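Regulatory protein recX (Lactobacillus salivarius, PDB 3E3V) probably modulates the activity of the recombinase RecA, and is seen here as a fragment made of three successive three-helix domains. Local coordinates at residues K19-A24 with I52-N57; K68-S73 with K96-N101; N140-S145 with T158-L163. All blocks are in the same frame, centred on the assembly; numbering follows the deposited sequence.

Contact 1 of 3, residues K19-A24 with I52-N57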
ATOM      1  N   LYS A  19       5.280   0.952  30.737  1.00 39.23           N
ATOM      2  CA  LYS A  19       4.354  -0.016  30.164  1.00 40.55           C
ATOM      3  C   LYS A  19       4.125   0.344  28.696  1.00 38.35           C
ATOM      4  O   LYS A  19       3.914  -0.529  27.857  1.00 38.72           O
ATOM      5  CB  LYS A  19       3.020  -0.005  30.924  1.00 42.82           C
ATOM      6  CG  LYS A  19       3.139  -0.384  32.402  1.00 46.71           C
ATOM      7  CD  LYS A  19       1.785  -0.362  33.108  1.00 48.05           C
ATOM      8  CE  LYS A  19       1.091  -1.717  33.043  1.00 49.18           C
ATOM      9  NZ  LYS A  19       1.849  -2.751  33.816  1.00 48.43           N
ATOM     10  N   GLY A  20       4.176   1.640  28.402  1.00 36.57           N
ATOM     11  CA  GLY A  20       3.984   2.107  27.043  1.00 35.37           C
ATOM     12  C   GLY A  20       5.104   1.668  26.118  1.00 34.66           C
ATOM     13  O   GLY A  20       4.844   1.218  25.002  1.00 37.04           O
ATOM     14  N   TYR A  21       6.348   1.798  26.571  1.00 32.65           N
ATOM     15  CA  TYR A  21       7.500   1.388  25.769  1.00 30.98           C
ATOM     16  C   TYR A  21       7.527  -0.119  25.566  1.00 30.09           C
ATOM     17  O   TYR A  21       7.959  -0.598  24.518  1.00 29.49           O
ATOM     18  CB  TYR A  21       8.818   1.820  26.427  1.00 29.38           C
ATOM     19  CG  TYR A  21       9.246   3.238  26.094  1.00 27.91           C
ATOM     20  CD1 TYR A  21       9.474   3.622  24.776  1.00 25.96           C
ATOM     21  CD2 TYR A  21       9.427   4.192  27.098  1.00 27.62           C
ATOM     22  CE1 TYR A  21       9.872   4.910  24.467  1.00 26.62           C
ATOM     23  CE2 TYR A  21       9.824   5.485  26.795  1.00 24.29           C
ATOM     24  CZ  TYR A  21      10.048   5.837  25.475  1.00 24.32           C
ATOM     25  OH  TYR A  21      10.467   7.114  25.156  1.00 27.31           O
ATOM     26  N   ASN A  22       7.081  -0.861  26.576  1.00 28.90           N
ATOM     27  CA  ASN A  22       7.065  -2.313  26.503  1.00 29.31           C
ATOM     28  C   ASN A  22       6.065  -2.831  25.472  1.00 30.90           C
ATOM     29  O   ASN A  22       6.393  -3.691  24.654  1.00 30.38           O
ATOM     30  CB  ASN A  22       6.762  -2.905  27.886  1.00 28.55           C
ATOM     31  CG  ASN A  22       6.660  -4.420  27.868  1.00 28.52           C
ATOM     32  OD1 ASN A  22       5.570  -4.979  28.016  1.00 31.67           O
ATOM     33  ND2 ASN A  22       7.792  -5.095  27.682  1.00 27.72           N
ATOM     34  N   ALA A  23       4.844  -2.311  25.506  1.00 32.30           N
ATOM     35  CA  ALA A  23       3.826  -2.747  24.562  1.00 33.99           C
ATOM     36  C   ALA A  23       4.224  -2.380  23.129  1.00 34.47           C
ATOM     37  O   ALA A  23       3.939  -3.125  22.178  1.00 33.40           O
ATOM     38  CB  ALA A  23       2.486  -2.114  24.918  1.00 33.59           C
ATOM     39  N   ALA A  24       4.892  -1.236  22.982  1.00 33.51           N
ATOM     40  CA  ALA A  24       5.316  -0.770  21.673  1.00 32.91           C
ATOM     41  C   ALA A  24       6.300  -1.726  21.028  1.00 33.43           C
ATOM     42  O   ALA A  24       6.152  -2.074  19.856  1.00 33.40           O
ATOM     43  CB  ALA A  24       5.935   0.621  21.779  1.00 32.47           C
ATOM     44  N   ILE A  52       2.201   9.245  25.178  1.00 53.50           N
ATOM     45  CA  ILE A  52       2.246   8.595  23.871  1.00 48.82           C
ATOM     46  C   ILE A  52       3.213   9.338  22.961  1.00 45.52           C
ATOM     47  O   ILE A  52       4.045   8.729  22.285  1.00 44.81           O
ATOM     48  CB  ILE A  52       0.851   8.575  23.207  1.00 48.95           C
ATOM     49  CG1 ILE A  52      -0.037   7.544  23.904  1.00 49.90           C
ATOM     50  CG2 ILE A  52       0.976   8.252  21.729  1.00 49.98           C
ATOM     51  CD1 ILE A  52      -1.427   7.426  23.315  1.00 50.36           C
ATOM     52  N   SER A  53       3.104  10.659  22.964  1.00 40.78           N
ATOM     53  CA  SER A  53       3.962  11.495  22.148  1.00 39.35           C
ATOM     54  C   SER A  53       5.436  11.332  22.496  1.00 38.50           C
ATOM     55  O   SER A  53       6.297  11.358  21.613  1.00 37.75           O
ATOM     56  CB  SER A  53       3.569  12.958  22.313  1.00 39.07           C
ATOM     57  OG  SER A  53       4.482  13.788  21.621  1.00 41.83           O
ATOM     58  N   GLU A  54       5.730  11.183  23.786  1.00 36.10           N
ATOM     59  CA  GLU A  54       7.112  11.016  24.225  1.00 35.63           C
ATOM     60  C   GLU A  54       7.637   9.683  23.695  1.00 31.54           C
ATOM     61  O   GLU A  54       8.741   9.601  23.160  1.00 31.86           O
ATOM     62  CB  GLU A  54       7.187  11.040  25.756  1.00 37.26           C
ATOM     63  CG  GLU A  54       8.603  11.013  26.321  1.00 41.43           C
ATOM     64  CD  GLU A  54       8.626  10.818  27.835  1.00 44.71           C
ATOM     65  OE1 GLU A  54       7.883  11.537  28.540  1.00 46.86           O
ATOM     66  OE2 GLU A  54       9.384   9.946  28.314  1.00 44.05           O
ATOM     67  N   ILE A  55       6.823   8.646  23.831  1.00 30.03           N
ATOM     68  CA  ILE A  55       7.172   7.302  23.370  1.00 29.05           C
ATOM     69  C   ILE A  55       7.354   7.254  21.854  1.00 27.77           C
ATOM     70  O   ILE A  55       8.337   6.708  21.354  1.00 26.03           O
ATOM     71  CB  ILE A  55       6.082   6.293  23.791  1.00 28.35           C
ATOM     72  CG1 ILE A  55       5.993   6.264  25.316  1.00 28.78           C
ATOM     73  CG2 ILE A  55       6.403   4.893  23.257  1.00 28.52           C
ATOM     74  CD1 ILE A  55       4.902   5.365  25.856  1.00 29.67           C
ATOM     75  N   ILE A  56       6.415   7.853  21.125  1.00 28.11           N
ATOM     76  CA  ILE A  56       6.467   7.874  19.666  1.00 26.52           C
ATOM     77  C   ILE A  56       7.716   8.569  19.112  1.00 26.20           C
ATOM     78  O   ILE A  56       8.354   8.057  18.200  1.00 25.43           O
ATOM     79  CB  ILE A  56       5.209   8.561  19.066  1.00 27.14           C
ATOM     80  CG1 ILE A  56       3.952   7.761  19.427  1.00 23.63           C
ATOM     81  CG2 ILE A  56       5.348   8.687  17.542  1.00 25.46           C
ATOM     82  CD1 ILE A  56       3.934   6.343  18.895  1.00 24.13           C
ATOM     83  N   ASN A  57       8.052   9.739  19.645  1.00 28.02           N
ATOM     84  CA  ASN A  57       9.230  10.465  19.182  1.00 28.77           C
ATOM     85  C   ASN A  57      10.504   9.674  19.429  1.00 26.87           C
ATOM     86  O   ASN A  57      11.419   9.672  18.604  1.00 30.67           O
ATOM     87  CB  ASN A  57       9.334  11.821  19.876  1.00 32.86           C
ATOM     88  CG  ASN A  57       8.297  12.798  19.380  1.00 37.38           C
ATOM     89  OD1 ASN A  57       8.147  13.000  18.175  1.00 38.81           O
ATOM     90  ND2 ASN A  57       7.568  13.410  20.306  1.00 39.78           N
TER
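Tyr21 and Ile55 make an apolar helix-helix contact near the N-terminal end of the chain, where helix 14-29 meets helix 49-61. The short segment axes approach to 10.0 Å, with their directions 46° apart, and the space between them is bridged mainly by Ile55 and the Tyr21 ring. Ile55 serves two neighbours with different atoms. Its CG1 stands over the centre of the Tyr21 ring, 4.1 Å from the centroid and 9° off the ring normal, a CH-pi contact almost squarely on the face. Its CG2 sits near the ring atoms CD1 and CE1, with Ile55 CG2 to Tyr21 CD1 at 3.7 Å. The two side chains run past each other in opposite directions. With CG anti to its own carbonyl carbon (chi1 -85°), Tyr21 carries its ring across to the other helix, where its far end lies alongside the backbone at Glu54 and Ile55. Both helices belong to the first of the three-helix, helix-turn-helix-related domains of the RecX family, and the contact joins its first and last helices. The end of Ile55 goes elsewhere: Ile55 CD1 rests on Gly20 CA at 3.6 Å. A side chain modelled on Gly20 would clash with that methyl, its CB falling 2.3 Å from Ile55 CD1, so the glycine lets the isoleucine lie against bare backbone. An alanine in place of Tyr21 has no ring to offer, and Ile55 CG1 and CG2 would probably lose their partner, leaving a gap between the helices. The Tyr21 side chain also touches Lys58, and Ala24 touches Leu59.

Contact 2 of 3, residues K68-S73 with K96-N101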
ATOM      1  N   LYS A  68       8.150   6.349   6.050  1.00 28.04           N
ATOM      2  CA  LYS A  68       8.675   6.294   4.681  1.00 27.75           C
ATOM      3  C   LYS A  68       9.064   4.851   4.363  1.00 27.67           C
ATOM      4  O   LYS A  68       8.779   4.337   3.279  1.00 26.60           O
ATOM      5  CB  LYS A  68       9.894   7.208   4.536  1.00 30.67           C
ATOM      6  CG  LYS A  68      10.672   7.022   3.239  1.00 32.54           C
ATOM      7  CD  LYS A  68      11.899   7.931   3.223  1.00 36.15           C
ATOM      8  CE  LYS A  68      13.096   7.255   2.550  1.00 34.76           C
ATOM      9  NZ  LYS A  68      12.835   6.943   1.127  1.00 36.84           N
ATOM     10  N   ASN A  69       9.706   4.193   5.323  1.00 28.84           N
ATOM     11  CA  ASN A  69      10.107   2.805   5.144  1.00 28.54           C
ATOM     12  C   ASN A  69       8.878   1.882   5.141  1.00 27.05           C
ATOM     13  O   ASN A  69       8.823   0.915   4.389  1.00 24.89           O
ATOM     14  CB  ASN A  69      11.066   2.384   6.253  1.00 32.28           C
ATOM     15  CG  ASN A  69      11.456   0.932   6.148  1.00 36.49           C
ATOM     16  OD1 ASN A  69      12.015   0.498   5.138  1.00 42.29           O
ATOM     17  ND2 ASN A  69      11.161   0.164   7.186  1.00 41.28           N
ATOM     18  N   TYR A  70       7.899   2.170   5.992  1.00 25.32           N
ATOM     19  CA  TYR A  70       6.687   1.349   6.017  1.00 24.71           C
ATOM     20  C   TYR A  70       6.048   1.365   4.627  1.00 22.80           C
ATOM     21  O   TYR A  70       5.828   0.324   4.013  1.00 22.71           O
ATOM     22  CB  TYR A  70       5.663   1.900   7.014  1.00 25.11           C
ATOM     23  CG  TYR A  70       4.426   1.017   7.127  1.00 25.09           C
ATOM     24  CD1 TYR A  70       4.372  -0.025   8.057  1.00 27.62           C
ATOM     25  CD2 TYR A  70       3.338   1.190   6.270  1.00 26.06           C
ATOM     26  CE1 TYR A  70       3.261  -0.879   8.133  1.00 29.79           C
ATOM     27  CE2 TYR A  70       2.224   0.341   6.335  1.00 29.46           C
ATOM     28  CZ  TYR A  70       2.192  -0.687   7.267  1.00 30.40           C
ATOM     29  OH  TYR A  70       1.098  -1.523   7.345  1.00 32.40           O
ATOM     30  N   ALA A  71       5.748   2.568   4.146  1.00 22.35           N
ATOM     31  CA  ALA A  71       5.114   2.759   2.843  1.00 21.83           C
ATOM     32  C   ALA A  71       5.890   2.143   1.685  1.00 23.19           C
ATOM     33  O   ALA A  71       5.302   1.554   0.782  1.00 19.97           O
ATOM     34  CB  ALA A  71       4.887   4.257   2.593  1.00 19.21           C
ATOM     35  N   GLU A  72       7.215   2.277   1.695  1.00 25.62           N
ATOM     36  CA  GLU A  72       8.006   1.710   0.616  1.00 24.61           C
ATOM     37  C   GLU A  72       7.962   0.184   0.561  1.00 25.16           C
ATOM     38  O   GLU A  72       7.858  -0.400  -0.517  1.00 25.21           O
ATOM     39  CB  GLU A  72       9.455   2.201   0.701  1.00 25.58           C
ATOM     40  CG  GLU A  72       9.694   3.452  -0.127  1.00 28.08           C
ATOM     41  CD  GLU A  72      11.092   4.017   0.039  1.00 31.93           C
ATOM     42  OE1 GLU A  72      12.054   3.221   0.094  1.00 30.89           O
ATOM     43  OE2 GLU A  72      11.225   5.259   0.098  1.00 33.95           O
ATOM     44  N   SER A  73       8.041  -0.464   1.715  1.00 25.13           N
ATOM     45  CA  SER A  73       8.004  -1.917   1.737  1.00 26.75           C
ATOM     46  C   SER A  73       6.598  -2.408   1.372  1.00 25.74           C
ATOM     47  O   SER A  73       6.441  -3.435   0.703  1.00 24.97           O
ATOM     48  CB  SER A  73       8.410  -2.429   3.115  1.00 27.80           C
ATOM     49  OG  SER A  73       7.540  -1.912   4.099  1.00 37.46           O
ATOM     50  N   LYS A  96      -4.075   2.882   6.720  1.00 33.89           N
ATOM     51  CA  LYS A  96      -3.115   2.490   7.746  1.00 33.62           C
ATOM     52  C   LYS A  96      -2.551   3.719   8.456  1.00 32.78           C
ATOM     53  O   LYS A  96      -1.730   3.602   9.360  1.00 32.40           O
ATOM     54  CB  LYS A  96      -1.968   1.697   7.114  1.00 36.43           C
ATOM     55  CG  LYS A  96      -2.307   0.264   6.758  1.00 38.82           C
ATOM     56  CD  LYS A  96      -2.389  -0.596   8.015  1.00 41.34           C
ATOM     57  CE  LYS A  96      -2.633  -2.059   7.693  1.00 42.08           C
ATOM     58  NZ  LYS A  96      -2.592  -2.900   8.924  1.00 43.93           N
ATOM     59  N   GLY A  97      -2.975   4.901   8.031  1.00 31.51           N
ATOM     60  CA  GLY A  97      -2.488   6.116   8.659  1.00 33.76           C
ATOM     61  C   GLY A  97      -1.291   6.780   7.990  1.00 34.11           C
ATOM     62  O   GLY A  97      -0.640   7.628   8.599  1.00 33.76           O
ATOM     63  N   ILE A  98      -0.995   6.410   6.748  1.00 33.82           N
ATOM     64  CA  ILE A  98       0.126   7.000   6.023  1.00 35.75           C
ATOM     65  C   ILE A  98      -0.282   8.314   5.349  1.00 39.59           C
ATOM     66  O   ILE A  98      -1.304   8.380   4.664  1.00 41.30           O
ATOM     67  CB  ILE A  98       0.666   6.022   4.944  1.00 36.11           C
ATOM     68  CG1 ILE A  98       1.214   4.756   5.611  1.00 34.71           C
ATOM     69  CG2 ILE A  98       1.752   6.695   4.110  1.00 33.03           C
ATOM     70  CD1 ILE A  98       2.401   4.994   6.532  1.00 32.86           C
ATOM     71  N   ASP A  99       0.523   9.353   5.550  1.00 41.07           N
ATOM     72  CA  ASP A  99       0.257  10.659   4.957  1.00 43.76           C
ATOM     73  C   ASP A  99       0.213  10.527   3.444  1.00 43.75           C
ATOM     74  O   ASP A  99       0.955   9.734   2.868  1.00 42.20           O
ATOM     75  CB  ASP A  99       1.359  11.653   5.345  1.00 46.74           C
ATOM     76  CG  ASP A  99       1.478  11.843   6.853  1.00 51.06           C
ATOM     77  OD1 ASP A  99       0.497  12.312   7.475  1.00 51.68           O
ATOM     78  OD2 ASP A  99       2.555  11.520   7.415  1.00 52.67           O
ATOM     79  N   ASP A 100      -0.653  11.305   2.799  1.00 44.47           N
ATOM     80  CA  ASP A 100      -0.777  11.255   1.348  1.00 43.72           C
ATOM     81  C   ASP A 100       0.580  11.500   0.710  1.00 43.43           C
ATOM     82  O   ASP A 100       0.942  10.853  -0.279  1.00 42.71           O
ATOM     83  CB  ASP A 100      -1.764  12.312   0.841  1.00 47.38           C
ATOM     84  CG  ASP A 100      -3.196  12.018   1.237  1.00 50.54           C
ATOM     85  OD1 ASP A 100      -3.642  10.869   1.036  1.00 52.09           O
ATOM     86  OD2 ASP A 100      -3.880  12.939   1.737  1.00 52.43           O
ATOM     87  N   ASN A 101       1.322  12.441   1.284  1.00 41.70           N
ATOM     88  CA  ASN A 101       2.638  12.801   0.782  1.00 41.31           C
ATOM     89  C   ASN A 101       3.610  11.622   0.838  1.00 37.73           C
ATOM     90  O   ASN A 101       4.373  11.382  -0.099  1.00 37.50           O
ATOM     91  CB  ASN A 101       3.182  13.984   1.589  1.00 45.84           C
ATOM     92  CG  ASN A 101       4.517  14.475   1.074  1.00 50.49           C
ATOM     93  OD1 ASN A 101       5.554  13.849   1.302  1.00 54.31           O
ATOM     94  ND2 ASN A 101       4.498  15.598   0.361  1.00 52.75           N
TER
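Tyr70 reaches from helix 67-81 over the turn between helices 86-94 and 100-107, touching Lys96 and Ile98 in the second three-helix domain of the RecX family. That turn opens with a Schellman motif, in which Gly97, at a positive phi of 94°, ends helix 86-94. With CG anti to the backbone N (chi1 -176°), the Tyr70 ring extends along the turn and meets its two partners at different angles. Lys96 lies at about a right angle to it: the chain bends at chi2 (-74°) and passes its aliphatic part by the phenol oxygen, Lys96 CD being 3.7 Å from Tyr70 OH. The ammonium group continues to Glu37 of the first three-helix domain, with which Lys96 NZ forms a salt bridge. Ile98 approaches the same ring at a slant, its CD1 3.9 Å from Tyr70 CD2. The other branch of Ile98 is directed to Ala71, and its side chain also touches Leu93 and Ala103, placing it among all three helices of the domain. No hydrogen bond links the segments, and the touching pairs are mainly apolar; the more distant of them is Ile98 CG2 with Ala71 CB, at 4.3 Å.

Contact 3 of 3, residues N140-S145 with T158-L163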
ATOM      1  N   ASN A 140     -13.505  -3.793 -23.078  1.00 28.83           N
ATOM      2  CA  ASN A 140     -14.275  -3.041 -22.089  1.00 28.75           C
ATOM      3  C   ASN A 140     -14.178  -3.739 -20.733  1.00 27.86           C
ATOM      4  O   ASN A 140     -13.929  -3.094 -19.713  1.00 26.28           O
ATOM      5  CB  ASN A 140     -15.749  -2.943 -22.494  1.00 29.04           C
ATOM      6  CG  ASN A 140     -15.972  -2.034 -23.685  1.00 33.28           C
ATOM      7  OD1 ASN A 140     -15.449  -0.919 -23.734  1.00 35.38           O
ATOM      8  ND2 ASN A 140     -16.760  -2.497 -24.647  1.00 37.39           N
ATOM      9  N   LYS A 141     -14.383  -5.054 -20.727  1.00 25.72           N
ATOM     10  CA  LYS A 141     -14.308  -5.820 -19.487  1.00 26.97           C
ATOM     11  C   LYS A 141     -12.901  -5.742 -18.897  1.00 25.10           C
ATOM     12  O   LYS A 141     -12.740  -5.607 -17.695  1.00 25.63           O
ATOM     13  CB  LYS A 141     -14.672  -7.289 -19.729  1.00 29.00           C
ATOM     14  CG  LYS A 141     -16.143  -7.562 -20.025  1.00 30.05           C
ATOM     15  CD  LYS A 141     -16.351  -9.053 -20.296  1.00 33.79           C
ATOM     16  CE  LYS A 141     -17.818  -9.433 -20.469  1.00 33.46           C
ATOM     17  NZ  LYS A 141     -18.441  -8.644 -21.560  1.00 37.84           N
ATOM     18  N   ILE A 142     -11.884  -5.830 -19.745  1.00 22.95           N
ATOM     19  CA  ILE A 142     -10.507  -5.770 -19.260  1.00 23.93           C
ATOM     20  C   ILE A 142     -10.176  -4.390 -18.676  1.00 24.90           C
ATOM     21  O   ILE A 142      -9.605  -4.296 -17.589  1.00 23.43           O
ATOM     22  CB  ILE A 142      -9.499  -6.157 -20.388  1.00 22.52           C
ATOM     23  CG1 ILE A 142      -9.689  -7.640 -20.763  1.00 22.31           C
ATOM     24  CG2 ILE A 142      -8.073  -5.956 -19.916  1.00 22.61           C
ATOM     25  CD1 ILE A 142      -8.937  -8.076 -22.019  1.00 22.79           C
ATOM     26  N   LYS A 143     -10.549  -3.326 -19.386  1.00 25.03           N
ATOM     27  CA  LYS A 143     -10.303  -1.967 -18.903  1.00 26.03           C
ATOM     28  C   LYS A 143     -10.978  -1.761 -17.550  1.00 23.80           C
ATOM     29  O   LYS A 143     -10.415  -1.160 -16.636  1.00 23.68           O
ATOM     30  CB  LYS A 143     -10.866  -0.943 -19.890  1.00 26.75           C
ATOM     31  CG  LYS A 143     -10.056  -0.793 -21.163  1.00 33.76           C
ATOM     32  CD  LYS A 143     -10.941  -0.366 -22.328  1.00 38.02           C
ATOM     33  CE  LYS A 143     -10.119  -0.038 -23.560  1.00 41.38           C
ATOM     34  NZ  LYS A 143      -9.268   1.161 -23.316  1.00 46.83           N
ATOM     35  N   GLN A 144     -12.199  -2.263 -17.448  1.00 22.99           N
ATOM     36  CA  GLN A 144     -13.015  -2.156 -16.248  1.00 24.32           C
ATOM     37  C   GLN A 144     -12.335  -2.852 -15.071  1.00 24.13           C
ATOM     38  O   GLN A 144     -12.235  -2.305 -13.968  1.00 23.59           O
ATOM     39  CB  GLN A 144     -14.378  -2.792 -16.532  1.00 26.17           C
ATOM     40  CG  GLN A 144     -15.435  -2.598 -15.464  1.00 32.50           C
ATOM     41  CD  GLN A 144     -16.754  -3.250 -15.853  1.00 35.58           C
ATOM     42  OE1 GLN A 144     -17.299  -2.976 -16.930  1.00 37.03           O
ATOM     43  NE2 GLN A 144     -17.269  -4.127 -14.986  1.00 33.14           N
ATOM     44  N   SER A 145     -11.869  -4.069 -15.308  1.00 22.15           N
ATOM     45  CA  SER A 145     -11.196  -4.832 -14.267  1.00 24.43           C
ATOM     46  C   SER A 145      -9.941  -4.088 -13.777  1.00 23.05           C
ATOM     47  O   SER A 145      -9.709  -3.960 -12.571  1.00 21.47           O
ATOM     48  CB  SER A 145     -10.822  -6.225 -14.805  1.00 23.81           C
ATOM     49  OG  SER A 145     -10.181  -6.994 -13.800  1.00 29.96           O
ATOM     50  N   THR A 158      -2.012   1.870 -22.505  1.00 22.22           N
ATOM     51  CA  THR A 158      -0.725   1.311 -22.895  1.00 23.78           C
ATOM     52  C   THR A 158      -0.780  -0.216 -22.776  1.00 23.54           C
ATOM     53  O   THR A 158      -0.201  -0.935 -23.594  1.00 23.06           O
ATOM     54  CB  THR A 158       0.389   1.890 -22.002  1.00 24.16           C
ATOM     55  OG1 THR A 158       0.379   3.316 -22.134  1.00 24.03           O
ATOM     56  CG2 THR A 158       1.779   1.351 -22.413  1.00 18.94           C
ATOM     57  N   ILE A 159      -1.484  -0.711 -21.761  1.00 22.57           N
ATOM     58  CA  ILE A 159      -1.624  -2.156 -21.572  1.00 23.36           C
ATOM     59  C   ILE A 159      -2.406  -2.747 -22.752  1.00 25.47           C
ATOM     60  O   ILE A 159      -2.031  -3.789 -23.297  1.00 24.62           O
ATOM     61  CB  ILE A 159      -2.370  -2.476 -20.262  1.00 22.39           C
ATOM     62  CG1 ILE A 159      -1.457  -2.187 -19.061  1.00 22.21           C
ATOM     63  CG2 ILE A 159      -2.853  -3.923 -20.270  1.00 21.68           C
ATOM     64  CD1 ILE A 159      -2.197  -2.123 -17.713  1.00 19.90           C
ATOM     65  N   ILE A 160      -3.486  -2.067 -23.137  1.00 25.80           N
ATOM     66  CA  ILE A 160      -4.327  -2.494 -24.253  1.00 26.97           C
ATOM     67  C   ILE A 160      -3.534  -2.521 -25.563  1.00 27.55           C
ATOM     68  O   ILE A 160      -3.709  -3.429 -26.382  1.00 27.30           O
ATOM     69  CB  ILE A 160      -5.549  -1.553 -24.429  1.00 26.78           C
ATOM     70  CG1 ILE A 160      -6.448  -1.624 -23.195  1.00 27.61           C
ATOM     71  CG2 ILE A 160      -6.338  -1.937 -25.677  1.00 26.77           C
ATOM     72  CD1 ILE A 160      -6.974  -3.011 -22.901  1.00 24.40           C
ATOM     73  N   GLN A 161      -2.669  -1.528 -25.767  1.00 27.56           N
ATOM     74  CA  GLN A 161      -1.856  -1.473 -26.984  1.00 29.72           C
ATOM     75  C   GLN A 161      -0.899  -2.661 -26.965  1.00 32.12           C
ATOM     76  O   GLN A 161      -0.648  -3.294 -27.992  1.00 32.42           O
ATOM     77  CB  GLN A 161      -1.070  -0.149 -27.044  1.00 31.13           C
ATOM     78  CG  GLN A 161      -0.026  -0.053 -28.162  1.00 32.10           C
ATOM     79  CD  GLN A 161       0.657   1.319 -28.217  1.00 35.15           C
ATOM     80  OE1 GLN A 161       0.682   2.059 -27.226  1.00 37.68           O
ATOM     81  NE2 GLN A 161       1.224   1.654 -29.376  1.00 35.83           N
ATOM     82  N   GLU A 162      -0.389  -2.970 -25.778  1.00 33.87           N
ATOM     83  CA  GLU A 162       0.544  -4.071 -25.589  1.00 35.66           C
ATOM     84  C   GLU A 162      -0.126  -5.414 -25.854  1.00 36.23           C
ATOM     85  O   GLU A 162       0.432  -6.275 -26.535  1.00 34.15           O
ATOM     86  CB  GLU A 162       1.087  -4.047 -24.161  1.00 39.56           C
ATOM     87  CG  GLU A 162       2.534  -4.477 -24.039  1.00 44.80           C
ATOM     88  CD  GLU A 162       3.454  -3.575 -24.834  1.00 47.25           C
ATOM     89  OE1 GLU A 162       3.368  -2.339 -24.646  1.00 49.42           O
ATOM     90  OE2 GLU A 162       4.256  -4.098 -25.641  1.00 47.55           O
ATOM     91  N   LEU A 163      -1.327  -5.580 -25.308  1.00 36.92           N
ATOM     92  CA  LEU A 163      -2.100  -6.809 -25.465  1.00 38.19           C
ATOM     93  C   LEU A 163      -2.420  -7.113 -26.922  1.00 39.30           C
ATOM     94  O   LEU A 163      -2.358  -8.268 -27.340  1.00 39.86           O
ATOM     95  CB  LEU A 163      -3.410  -6.717 -24.679  1.00 36.66           C
ATOM     96  CG  LEU A 163      -4.290  -7.971 -24.660  1.00 37.96           C
ATOM     97  CD1 LEU A 163      -3.712  -8.992 -23.685  1.00 35.67           C
ATOM     98  CD2 LEU A 163      -5.718  -7.593 -24.249  1.00 36.41           C
TER
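Ile142 and Ile160, both buried, with the tip of Leu163 form the apolar inner side of this contact between helices 135-148 and 153-165, and Lys143 lies on its partly exposed flank. The distances on the two sides differ little, and the contrast rests on burial and character. On the inner side methyls meet: the Ile142 and Leu163 side chains reach toward each other tip to tip, with Ile142 CD1 3.9 Å from Leu163 CD2. Leu163 has CG anti to its backbone N (chi1 -176°), which extends the side chain across the gap to meet that methyl. Ile142 uses its other branch for Ile160, but more loosely, since Ile142 CG2 and Ile160 CD1 stand 4.3 Å apart. No hydrogen bond joins the segments.

On the flank the character changes. The Lys143 side chain starts out beside the contact and then comes nearer, crossing Ile160 at about a right angle. Its end lies against the CG1 branch of Ile160, with both Lys143 CE and Lys143 NZ 4.0 Å from Ile160 CG1. A chi4 of -66° bends the chain just before the ammonium group, which has a long, weak ion pair with Asp157, three residues before Ile160 on the same helix. Its outer end, CE together with NZ, thus lies over Ile160 at the border of the contact.

The segment axes come no closer than 11.2 Å and run at 138°, a splayed antiparallel pairing within the third three-helix domain of the RecX family. Helix 112-129 completes the surroundings: its Ala123 and Leu126 touch Ile142, and its Val120 touches Glu162.

In the fold
From the N terminus, contact 1 brings helix 49-61 back to helix 14-29, closing a loop of 27 residues that contains helix 35-39. Helix 67-81 follows next, and contact 2 closes 22 residues, including helix 86-94, against it. Contact 3 closes the shortest loop, 12 residues made up of the end of helix 135-148, the turn and the start of helix 153-165. The three are in series, none enclosing or crossing another, and each lies in a different three-helix domain. The centres of contacts 1 and 2 are 20 Å apart, and those of contacts 2 and 3 are 29 Å apart. Contacts 1 and 3, with centres 48 Å apart, lie on opposite sides of the chain's centre, evidence of an elongated row of domains.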